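Local structure of R.Ecl18kI (Enterobacter cloacae, 2GB7) at residues F[8-13]-F[105-110]; F[26-31]-F[121-126]; F[54-59]-F[125-130]. The protein recognises double-stranded 5'-CCNGG-3' sites as a type II restriction endonuclease and cleaves before the first C. The protein carries 1 engineered substitution. One frame throughout, in Å; residues are numbered along the deposited sequence.

Contact 1. Residues F[8-13]-F[105-110]. With nucleotides of chain A.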
# COMPACT_ATOMS: atom_id res chain seq x y z
N GLU F 8 -24.59 -9.50 1.51
CA GLU F 8 -24.94 -10.26 2.69
C GLU F 8 -23.79 -11.14 3.16
O GLU F 8 -23.57 -11.27 4.36
CB GLU F 8 -26.20 -11.08 2.43
CG GLU F 8 -27.45 -10.22 2.49
CD GLU F 8 -28.60 -10.76 1.66
OE1 GLU F 8 -28.69 -11.99 1.46
OE2 GLU F 8 -29.42 -9.93 1.21
N PHE F 9 -23.07 -11.73 2.20
CA PHE F 9 -21.94 -12.60 2.48
C PHE F 9 -20.82 -11.78 3.12
O PHE F 9 -20.20 -12.22 4.09
CB PHE F 9 -21.46 -13.26 1.18
CG PHE F 9 -20.51 -14.43 1.37
CD1 PHE F 9 -20.73 -15.38 2.36
CD2 PHE F 9 -19.43 -14.60 0.51
CE1 PHE F 9 -19.86 -16.47 2.50
CE2 PHE F 9 -18.55 -15.67 0.65
CZ PHE F 9 -18.78 -16.61 1.64
N LYS F 10 -20.58 -10.58 2.60
CA LYS F 10 -19.59 -9.67 3.21
C LYS F 10 -19.93 -9.36 4.66
O LYS F 10 -19.03 -9.36 5.53
CB LYS F 10 -19.47 -8.37 2.42
CG LYS F 10 -18.82 -8.49 1.06
CD LYS F 10 -18.76 -7.14 0.40
CE LYS F 10 -19.34 -7.16 -1.00
NZ LYS F 10 -19.37 -5.79 -1.61
N THR F 11 -21.21 -9.10 4.92
CA THR F 11 -21.65 -8.76 6.27
C THR F 11 -21.46 -9.92 7.24
O THR F 11 -20.98 -9.74 8.37
CB THR F 11 -23.09 -8.24 6.27
OG1 THR F 11 -23.14 -7.03 5.51
CG2 THR F 11 -23.58 -7.95 7.69
N LEU F 12 -21.80 -11.12 6.78
CA LEU F 12 -21.58 -12.33 7.54
C LEU F 12 -20.08 -12.56 7.81
O LEU F 12 -19.70 -12.90 8.93
CB LEU F 12 -22.21 -13.53 6.82
CG LEU F 12 -21.91 -14.94 7.31
CD1 LEU F 12 -22.47 -15.19 8.71
CD2 LEU F 12 -22.44 -15.95 6.31
N ILE F 13 -19.25 -12.37 6.79
CA ILE F 13 -17.80 -12.63 6.90
C ILE F 13 -17.20 -11.73 7.99
O ILE F 13 -16.45 -12.19 8.83
CB ILE F 13 -17.06 -12.44 5.53
CG1 ILE F 13 -17.42 -13.52 4.52
CG2 ILE F 13 -15.53 -12.43 5.72
CD1 ILE F 13 -17.02 -13.17 3.10
N ILE F 105 -16.85 -15.69 -3.69
CA ILE F 105 -15.58 -16.36 -3.41
C ILE F 105 -14.47 -15.32 -3.42
O ILE F 105 -13.63 -15.27 -2.51
CB ILE F 105 -15.30 -17.47 -4.44
CG1 ILE F 105 -16.33 -18.58 -4.28
CG2 ILE F 105 -13.90 -18.07 -4.25
CD1 ILE F 105 -16.22 -19.68 -5.34
N TYR F 106 -14.50 -14.46 -4.44
CA TYR F 106 -13.52 -13.38 -4.53
C TYR F 106 -13.62 -12.45 -3.32
O TYR F 106 -12.60 -12.09 -2.74
CB TYR F 106 -13.67 -12.60 -5.84
CG TYR F 106 -12.77 -11.37 -5.87
CD1 TYR F 106 -11.41 -11.47 -6.15
CD2 TYR F 106 -13.29 -10.11 -5.60
CE1 TYR F 106 -10.58 -10.33 -6.15
CE2 TYR F 106 -12.48 -8.98 -5.60
CZ TYR F 106 -11.13 -9.10 -5.88
OH TYR F 106 -10.32 -7.97 -5.90
N ASP F 107 -14.83 -12.04 -2.93
CA ASP F 107 -15.01 -11.15 -1.78
C ASP F 107 -14.48 -11.73 -0.47
O ASP F 107 -13.90 -11.02 0.37
CB ASP F 107 -16.48 -10.80 -1.61
CG ASP F 107 -16.95 -9.82 -2.66
OD1 ASP F 107 -16.11 -9.28 -3.42
OD2 ASP F 107 -18.18 -9.60 -2.71
N LEU F 108 -14.72 -13.03 -0.28
CA LEU F 108 -14.12 -13.71 0.88
C LEU F 108 -12.60 -13.67 0.85
O LEU F 108 -11.97 -13.34 1.86
CB LEU F 108 -14.59 -15.17 0.93
CG LEU F 108 -13.98 -16.08 2.00
CD1 LEU F 108 -14.27 -15.57 3.40
CD2 LEU F 108 -14.53 -17.50 1.87
N ALA F 109 -11.99 -14.06 -0.27
CA ALA F 109 -10.53 -14.06 -0.34
C ALA F 109 -9.99 -12.65 -0.18
O ALA F 109 -8.99 -12.44 0.50
CB ALA F 109 -10.07 -14.65 -1.65
N LEU F 110 -10.67 -11.69 -0.81
CA LEU F 110 -10.27 -10.29 -0.67
C LEU F 110 -10.26 -9.86 0.80
O LEU F 110 -9.28 -9.27 1.27
CB LEU F 110 -11.18 -9.35 -1.48
CG LEU F 110 -10.90 -7.84 -1.40
CD1 LEU F 110 -9.49 -7.48 -1.85
CD2 LEU F 110 -11.97 -7.12 -2.26
P DG A 6 -10.56 -4.45 -5.37
OP1 DG A 6 -9.22 -4.93 -5.79
OP2 DG A 6 -11.72 -5.38 -5.43
O5' DG A 6 -10.48 -3.91 -3.88
C5' DG A 6 -9.32 -3.23 -3.40
C4' DG A 6 -9.52 -2.88 -1.95
O4' DG A 6 -8.32 -2.31 -1.38
C3' DG A 6 -10.63 -1.85 -1.70
O3' DG A 6 -11.30 -2.21 -0.49
C2' DG A 6 -9.85 -0.57 -1.48
C1' DG A 6 -8.66 -1.11 -0.73
N9 DG A 6 -7.46 -0.28 -0.68
C8 DG A 6 -7.24 0.95 -1.25
N7 DG A 6 -6.05 1.43 -0.98
C5 DG A 6 -5.46 0.45 -0.18
C6 DG A 6 -4.18 0.40 0.43
O6 DG A 6 -3.28 1.25 0.41
N1 DG A 6 -4.00 -0.78 1.14
C2 DG A 6 -4.92 -1.79 1.24
N2 DG A 6 -4.55 -2.87 1.95
N3 DG A 6 -6.12 -1.75 0.69
C4 DG A 6 -6.32 -0.61 -0.00
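Leu108 meets both Ile13 and Phe9, and these three side chains make the close-packed half of the contact between helices 6-20 and 102-134. With its CG trans to the backbone N (chi1 175°), Leu108 carries CD1 to 3.7 Å from Ile13 CD1, the two chains crossing at about a right angle. Nearer the backbone, Leu108 CB lies 4.0 Å from Phe9 CE2. Ile13 CD1 covers one face of the Phe9 ring, offset toward the rim, so the isoleucine methyl fills the corner between ring and leucine. Met75, Thr72 and Leu76 of helix 49-77 close this apolar side.

The other half is looser. Lys10 extends past the carboxylate of Asp107, and a bend at chi3 (-128°) leaves CE, rather than the ammonium group, nearest to it: Lys10 CE is 3.2 Å from Asp107 OD2, while Lys10 NZ is 4.1 Å from the same oxygen. The opposite charges probably attract, yet they stop short of a salt bridge, and Lys10 is exposed to solvent.

From a different flank of helix 102-134, Tyr106 OH donates a 3.0 Å hydrogen bond to OP2 of DG6 of chain A, an oxygen at the edge of the tyrosine ring, in its plane; Ile105 and Ala109 pack on the same residues of the second subunit. The short segments run near-parallel, 29° apart: helix-on-helix packing in which one long helix serves hydrophobic core, dimer interface and DNA backbone.

Contact 2. Residues F[26-31]-F[121-126]. With nucleotides of chain B.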
# COMPACT_ATOMS: atom_id res chain seq x y z
N ALA F 26 -3.61 -9.63 20.93
CA ALA F 26 -3.94 -10.80 21.75
C ALA F 26 -3.20 -12.06 21.27
O ALA F 26 -2.76 -12.88 22.09
CB ALA F 26 -5.45 -11.05 21.74
N LEU F 27 -3.10 -12.24 19.95
CA LEU F 27 -2.42 -13.44 19.41
C LEU F 27 -0.95 -13.37 19.72
O LEU F 27 -0.34 -14.35 20.14
CB LEU F 27 -2.65 -13.59 17.90
CG LEU F 27 -1.85 -14.69 17.17
CD1 LEU F 27 -2.16 -16.05 17.76
CD2 LEU F 27 -2.11 -14.71 15.64
N VAL F 28 -0.38 -12.18 19.53
CA VAL F 28 1.04 -11.99 19.83
C VAL F 28 1.27 -12.22 21.32
O VAL F 28 2.23 -12.89 21.70
CB VAL F 28 1.54 -10.58 19.40
CG1 VAL F 28 2.92 -10.30 19.99
CG2 VAL F 28 1.59 -10.42 17.88
N TYR F 29 0.41 -11.67 22.16
CA TYR F 29 0.58 -11.84 23.61
C TYR F 29 0.44 -13.31 24.02
O TYR F 29 1.24 -13.81 24.81
CB TYR F 29 -0.42 -10.96 24.37
CG TYR F 29 -0.24 -11.00 25.88
CD1 TYR F 29 0.59 -10.09 26.52
CD2 TYR F 29 -0.89 -11.95 26.65
CE1 TYR F 29 0.77 -10.14 27.91
CE2 TYR F 29 -0.74 -12.01 28.04
CZ TYR F 29 0.09 -11.10 28.66
OH TYR F 29 0.24 -11.17 30.03
N LYS F 30 -0.55 -14.01 23.46
CA LYS F 30 -0.69 -15.45 23.72
C LYS F 30 0.59 -16.22 23.36
O LYS F 30 1.07 -17.08 24.13
CB LYS F 30 -1.90 -16.00 22.94
CG LYS F 30 -2.20 -17.45 23.27
CD LYS F 30 -3.36 -17.93 22.38
CE LYS F 30 -3.66 -19.39 22.58
NZ LYS F 30 -4.81 -19.78 21.69
N THR F 31 1.14 -15.88 22.19
CA THR F 31 2.31 -16.55 21.63
C THR F 31 3.53 -16.22 22.48
O THR F 31 4.30 -17.10 22.83
CB THR F 31 2.49 -16.15 20.16
OG1 THR F 31 1.32 -16.57 19.44
CG2 THR F 31 3.70 -16.83 19.55
N GLY F 121 0.91 -6.19 9.90
CA GLY F 121 1.57 -4.96 10.44
C GLY F 121 1.38 -4.83 11.94
O GLY F 121 2.33 -4.53 12.69
N LYS F 122 0.13 -5.00 12.38
CA LYS F 122 -0.20 -4.86 13.79
C LYS F 122 0.57 -5.90 14.65
O LYS F 122 1.07 -5.58 15.75
CB LYS F 122 -1.72 -4.91 14.02
CG LYS F 122 -2.11 -4.67 15.53
CD LYS F 122 -1.80 -3.25 16.02
CE LYS F 122 -1.90 -3.12 17.56
NZ LYS F 122 -0.59 -3.37 18.30
N GLU F 123 0.69 -7.11 14.13
CA GLU F 123 1.40 -8.16 14.85
C GLU F 123 2.89 -7.84 14.90
O GLU F 123 3.49 -7.99 15.96
CB GLU F 123 1.15 -9.52 14.19
CG GLU F 123 -0.27 -9.98 14.45
CD GLU F 123 -0.55 -11.37 13.89
OE1 GLU F 123 0.39 -12.16 13.70
OE2 GLU F 123 -1.75 -11.63 13.62
N PHE F 124 3.50 -7.39 13.80
CA PHE F 124 4.95 -7.05 13.81
C PHE F 124 5.18 -5.95 14.82
O PHE F 124 6.09 -6.01 15.64
CB PHE F 124 5.36 -6.61 12.40
CG PHE F 124 6.83 -6.37 12.21
CD1 PHE F 124 7.81 -7.16 12.83
CD2 PHE F 124 7.22 -5.33 11.36
CE1 PHE F 124 9.16 -6.88 12.61
CE2 PHE F 124 8.53 -5.10 11.09
CZ PHE F 124 9.52 -5.86 11.74
N GLU F 125 4.34 -4.92 14.76
CA GLU F 125 4.41 -3.85 15.75
C GLU F 125 4.29 -4.35 17.20
O GLU F 125 5.09 -3.91 18.08
CB GLU F 125 3.32 -2.83 15.42
CG GLU F 125 3.50 -2.11 14.07
CD GLU F 125 2.18 -1.66 13.42
OE1 GLU F 125 1.18 -1.44 14.13
OE2 GLU F 125 2.16 -1.55 12.17
N SER F 126 3.35 -5.28 17.44
CA SER F 126 3.12 -5.84 18.77
C SER F 126 4.33 -6.65 19.22
O SER F 126 4.74 -6.62 20.38
CB SER F 126 1.89 -6.72 18.76
OG SER F 126 0.75 -5.93 18.50
P DC B 4 3.05 -2.75 7.48
OP1 DC B 4 4.02 -3.58 8.24
OP2 DC B 4 3.48 -1.43 6.92
O5' DC B 4 2.47 -3.61 6.27
C5' DC B 4 1.85 -4.86 6.51
C4' DC B 4 1.32 -5.43 5.21
O4' DC B 4 0.25 -4.58 4.72
C3' DC B 4 2.35 -5.53 4.09
O3' DC B 4 2.15 -6.72 3.33
C2' DC B 4 2.04 -4.32 3.22
C1' DC B 4 0.53 -4.17 3.39
N1 DC B 4 0.05 -2.79 3.23
C2 DC B 4 -1.08 -2.55 2.42
O2 DC B 4 -1.69 -3.50 1.94
N3 DC B 4 -1.46 -1.27 2.20
C4 DC B 4 -0.78 -0.26 2.76
N4 DC B 4 -1.16 0.99 2.46
C5 DC B 4 0.33 -0.49 3.63
C6 DC B 4 0.71 -1.76 3.83
P DC B 3 1.66 2.70 9.08
OP1 DC B 3 2.69 2.49 10.13
OP2 DC B 3 2.02 3.41 7.82
O5' DC B 3 1.05 1.27 8.75
C5' DC B 3 0.54 0.47 9.81
C4' DC B 3 0.11 -0.87 9.29
O4' DC B 3 -1.23 -0.76 8.76
C3' DC B 3 1.00 -1.32 8.13
O3' DC B 3 1.76 -2.48 8.39
C2' DC B 3 0.06 -1.53 6.96
C1' DC B 3 -1.34 -1.46 7.53
N1 DC B 3 -2.17 -0.66 6.62
C2 DC B 3 -3.27 -1.25 5.99
O2 DC B 3 -3.53 -2.43 6.23
N3 DC B 3 -4.00 -0.52 5.11
C4 DC B 3 -3.67 0.75 4.86
N4 DC B 3 -4.41 1.43 3.98
C5 DC B 3 -2.56 1.38 5.50
C6 DC B 3 -1.86 0.65 6.37
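Val28, the residue most covered in this contact, sets its two methyl groups over the backbone of helix 102-134 between Glu123 and Ser126. Val28 CG2 does most of the touching, 3.6 Å from Glu123 O and 3.8 Å from Ser126 CB; CG1, trans to the backbone N (chi1 168°), comes down beside that same CB. The axes of the short segments approach to 9.3 Å at a crossing angle of -42°, consistent with so small a side chain as the spacer.

Glu123 contributes its aliphatic part, CB and CG resting against Val28 CG2. Its extended chain then carries the carboxylate past Leu27, whose CD2 is 3.7 Å from Glu123 OE2, to a salt bridge with Arg119 on its own helix. Ser126 likewise offers carbon to Val28 and turns its oxygen elsewhere: Ser126 OG donates to Lys122 O (2.8 Å), above the carbonyl plane and from the face opposite Ser126 N, and accepts from Lys122 NZ (2.9 Å). Elsewhere on helix 102-134, Gly121 CA comes within 3.2 Å of O3' of DC3 of chain B.

The junction is thus largely apolar across the helices although two of its residues are polar, because Glu123 OE2 and Ser126 OG find partners within helix 102-134 itself.

Contact 3. Residues F[54-59]-F[125-130]. With nucleotides of chain B.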
# COMPACT_ATOMS: atom_id res chain seq x y z
N ILE F 54 11.82 -13.57 14.83
CA ILE F 54 11.54 -14.65 13.87
C ILE F 54 10.71 -15.77 14.51
O ILE F 54 9.76 -16.26 13.88
CB ILE F 54 12.85 -15.22 13.25
CG1 ILE F 54 13.59 -14.15 12.44
CG2 ILE F 54 12.58 -16.48 12.34
CD1 ILE F 54 12.84 -13.68 11.20
N ALA F 55 11.05 -16.14 15.74
CA ALA F 55 10.30 -17.19 16.45
C ALA F 55 8.87 -16.72 16.70
O ALA F 55 7.93 -17.48 16.50
CB ALA F 55 10.99 -17.57 17.77
N MET F 56 8.70 -15.46 17.09
CA MET F 56 7.35 -14.93 17.28
C MET F 56 6.52 -14.99 16.00
O MET F 56 5.35 -15.45 16.00
CB MET F 56 7.40 -13.51 17.87
CG MET F 56 7.85 -13.46 19.34
SD MET F 56 6.64 -14.14 20.50
CE MET F 56 5.21 -13.06 20.21
N ARG F 57 7.11 -14.51 14.90
CA ARG F 57 6.46 -14.49 13.59
C ARG F 57 6.03 -15.89 13.18
O ARG F 57 4.88 -16.11 12.84
CB ARG F 57 7.40 -13.92 12.55
CG ARG F 57 7.57 -12.40 12.62
CD ARG F 57 6.58 -11.78 11.67
NE ARG F 57 6.86 -12.13 10.28
CZ ARG F 57 6.23 -11.63 9.22
NH1 ARG F 57 5.23 -10.76 9.35
NH2 ARG F 57 6.60 -12.00 8.01
N LYS F 58 6.96 -16.84 13.25
CA LYS F 58 6.67 -18.24 12.87
C LYS F 58 5.54 -18.84 13.67
O LYS F 58 4.66 -19.51 13.12
CB LYS F 58 7.92 -19.10 13.08
CG LYS F 58 8.93 -19.01 11.95
CD LYS F 58 10.24 -19.70 12.31
CE LYS F 58 10.00 -21.10 12.86
NZ LYS F 58 11.14 -21.47 13.74
N ASN F 59 5.60 -18.67 14.99
CA ASN F 59 4.58 -19.22 15.86
C ASN F 59 3.22 -18.54 15.76
O ASN F 59 2.18 -19.22 15.73
CB ASN F 59 5.10 -19.36 17.28
CG ASN F 59 6.09 -20.49 17.40
OD1 ASN F 59 5.69 -21.65 17.55
ND2 ASN F 59 7.39 -20.19 17.27
N GLU F 125 4.34 -4.92 14.76
CA GLU F 125 4.41 -3.85 15.75
C GLU F 125 4.29 -4.35 17.20
O GLU F 125 5.09 -3.91 18.08
CB GLU F 125 3.32 -2.83 15.42
CG GLU F 125 3.50 -2.11 14.07
CD GLU F 125 2.18 -1.66 13.42
OE1 GLU F 125 1.18 -1.44 14.13
OE2 GLU F 125 2.16 -1.55 12.17
N SER F 126 3.35 -5.28 17.44
CA SER F 126 3.12 -5.84 18.77
C SER F 126 4.33 -6.65 19.22
O SER F 126 4.74 -6.62 20.38
CB SER F 126 1.89 -6.72 18.76
OG SER F 126 0.75 -5.93 18.50
N ILE F 127 4.89 -7.41 18.28
CA ILE F 127 6.10 -8.18 18.58
C ILE F 127 7.25 -7.25 19.01
O ILE F 127 7.99 -7.51 19.98
CB ILE F 127 6.51 -9.02 17.36
CG1 ILE F 127 5.49 -10.16 17.15
CG2 ILE F 127 7.96 -9.55 17.56
CD1 ILE F 127 5.66 -10.85 15.81
N LEU F 128 7.41 -6.12 18.31
CA LEU F 128 8.48 -5.16 18.67
C LEU F 128 8.21 -4.42 19.98
O LEU F 128 9.12 -4.11 20.75
CB LEU F 128 8.67 -4.15 17.52
CG LEU F 128 9.17 -4.77 16.20
CD1 LEU F 128 9.15 -3.67 15.08
CD2 LEU F 128 10.61 -5.33 16.43
N GLU F 129 6.92 -4.18 20.25
CA GLU F 129 6.50 -3.57 21.50
C GLU F 129 6.89 -4.47 22.67
O GLU F 129 7.55 -4.02 23.63
CB GLU F 129 4.99 -3.45 21.45
CG GLU F 129 4.38 -2.81 22.62
CD GLU F 129 2.89 -2.63 22.44
OE1 GLU F 129 2.38 -2.80 21.30
OE2 GLU F 129 2.24 -2.30 23.46
N LEU F 130 6.53 -5.74 22.58
CA LEU F 130 6.89 -6.68 23.65
C LEU F 130 8.40 -6.88 23.78
O LEU F 130 8.88 -7.09 24.87
CB LEU F 130 6.16 -8.02 23.48
CG LEU F 130 4.65 -7.89 23.70
CD1 LEU F 130 3.96 -9.18 23.29
CD2 LEU F 130 4.32 -7.60 25.16
P DT B 5 3.03 -8.02 3.65
OP1 DT B 5 4.39 -7.56 4.05
OP2 DT B 5 2.89 -8.95 2.51
O5' DT B 5 2.34 -8.67 4.93
C5' DT B 5 1.05 -9.29 4.85
C4' DT B 5 1.20 -10.69 4.30
O4' DT B 5 2.17 -11.45 5.08
C3' DT B 5 -0.08 -11.54 4.27
O3' DT B 5 -0.14 -12.22 3.01
C2' DT B 5 0.17 -12.57 5.37
C1' DT B 5 1.67 -12.76 5.26
N1 DT B 5 2.37 -13.37 6.40
C2 DT B 5 3.31 -14.34 6.11
O2 DT B 5 3.54 -14.72 4.98
N3 DT B 5 3.96 -14.85 7.21
C4 DT B 5 3.76 -14.51 8.53
O4 DT B 5 4.43 -15.04 9.41
C5 DT B 5 2.75 -13.50 8.76
C7 DT B 5 2.45 -13.07 10.16
C6 DT B 5 2.11 -12.98 7.69
P DC B 3 1.66 2.70 9.08
OP1 DC B 3 2.69 2.49 10.13
OP2 DC B 3 2.02 3.41 7.82
O5' DC B 3 1.05 1.27 8.75
C5' DC B 3 0.54 0.47 9.81
C4' DC B 3 0.11 -0.87 9.29
O4' DC B 3 -1.23 -0.76 8.76
C3' DC B 3 1.00 -1.32 8.13
O3' DC B 3 1.76 -2.48 8.39
C2' DC B 3 0.06 -1.53 6.96
C1' DC B 3 -1.34 -1.46 7.53
N1 DC B 3 -2.17 -0.66 6.62
C2 DC B 3 -3.27 -1.25 5.99
O2 DC B 3 -3.53 -2.43 6.23
N3 DC B 3 -4.00 -0.52 5.11
C4 DC B 3 -3.67 0.75 4.86
N4 DC B 3 -4.41 1.43 3.98
C5 DC B 3 -2.56 1.38 5.50
C6 DC B 3 -1.86 0.65 6.37
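Ile127 wedges its side chain against Met56, and the closest contacts between segments 54-59 and 125-130 all pass through it. Ile127 CD1 approaches Met56 CB to 3.8 Å, and CG1 and CG2 also lie against that carbon, so the methionine presents the base of its chain to the isoleucine rather than its sulfur. This follows from the conformation of Met56: all three torsions lie near -60° to -70°, coiling the chain away from an extended course and carrying SD and CE off toward helix 24-34. Ile127 CD1 also reaches past the methionine, coming to 4.0 Å from Arg57 CG.

Segment 125-130 belongs to the EcoRII C-terminal family region, of the PDDEXK clan; helix 49-77 packs on helix 102-134 and reaches the DNA. Arg57 is the residue that links these two roles. Its side chain crosses that of Ile127 at about a right angle, CG touching CD1, then folds at chi2 (-93°) and chi3. The fold delivers the guanidinium to DT5 of chain B, with the pyrimidine lying over one face: C4 of the thymine sits above the centre of the group, and Arg57 NH1 is 3.7 Å from the methyl carbon C7 of DT5. Contact through a face, not through N-H groups pointing at base edges, suits a base extruded from the duplex, as this central nucleotide probably is.

Beyond the interface, Asn59 ND2 gives Ala55 O a nearly straight bond of 2.9 Å, the oxygen lying in the amide plane of Asn59, while Asn59 N reaches that oxygen from the opposite face. The backbone O of Ile127 is hydrogen-bonded to the hydroxyl of Tyr52, a turn before Met56 on helix 49-77.

Helix 102-134 takes part in all three contacts, meeting helices 6-20, 24-34 and 49-77 in turn. Contact 1 stands apart toward the dimer interface: its centre is about 25 Å from that of contact 2 and about 29 Å from that of contact 3, with nearest atoms about 14 Å and 17 Å away. Contacts 2 and 3, whose centres are about 6 Å apart, are effectively one cluster sharing Glu125 and Ser126; Met56 CE reaches to 3.3 Å from Val28 O. Each contact borders DNA, chain A at contact 1 and chain B at the others. Glu125 OE2 lies 3.5 Å from C5' of DC3 of chain B, probably the first C of the site, before which cleavage occurs.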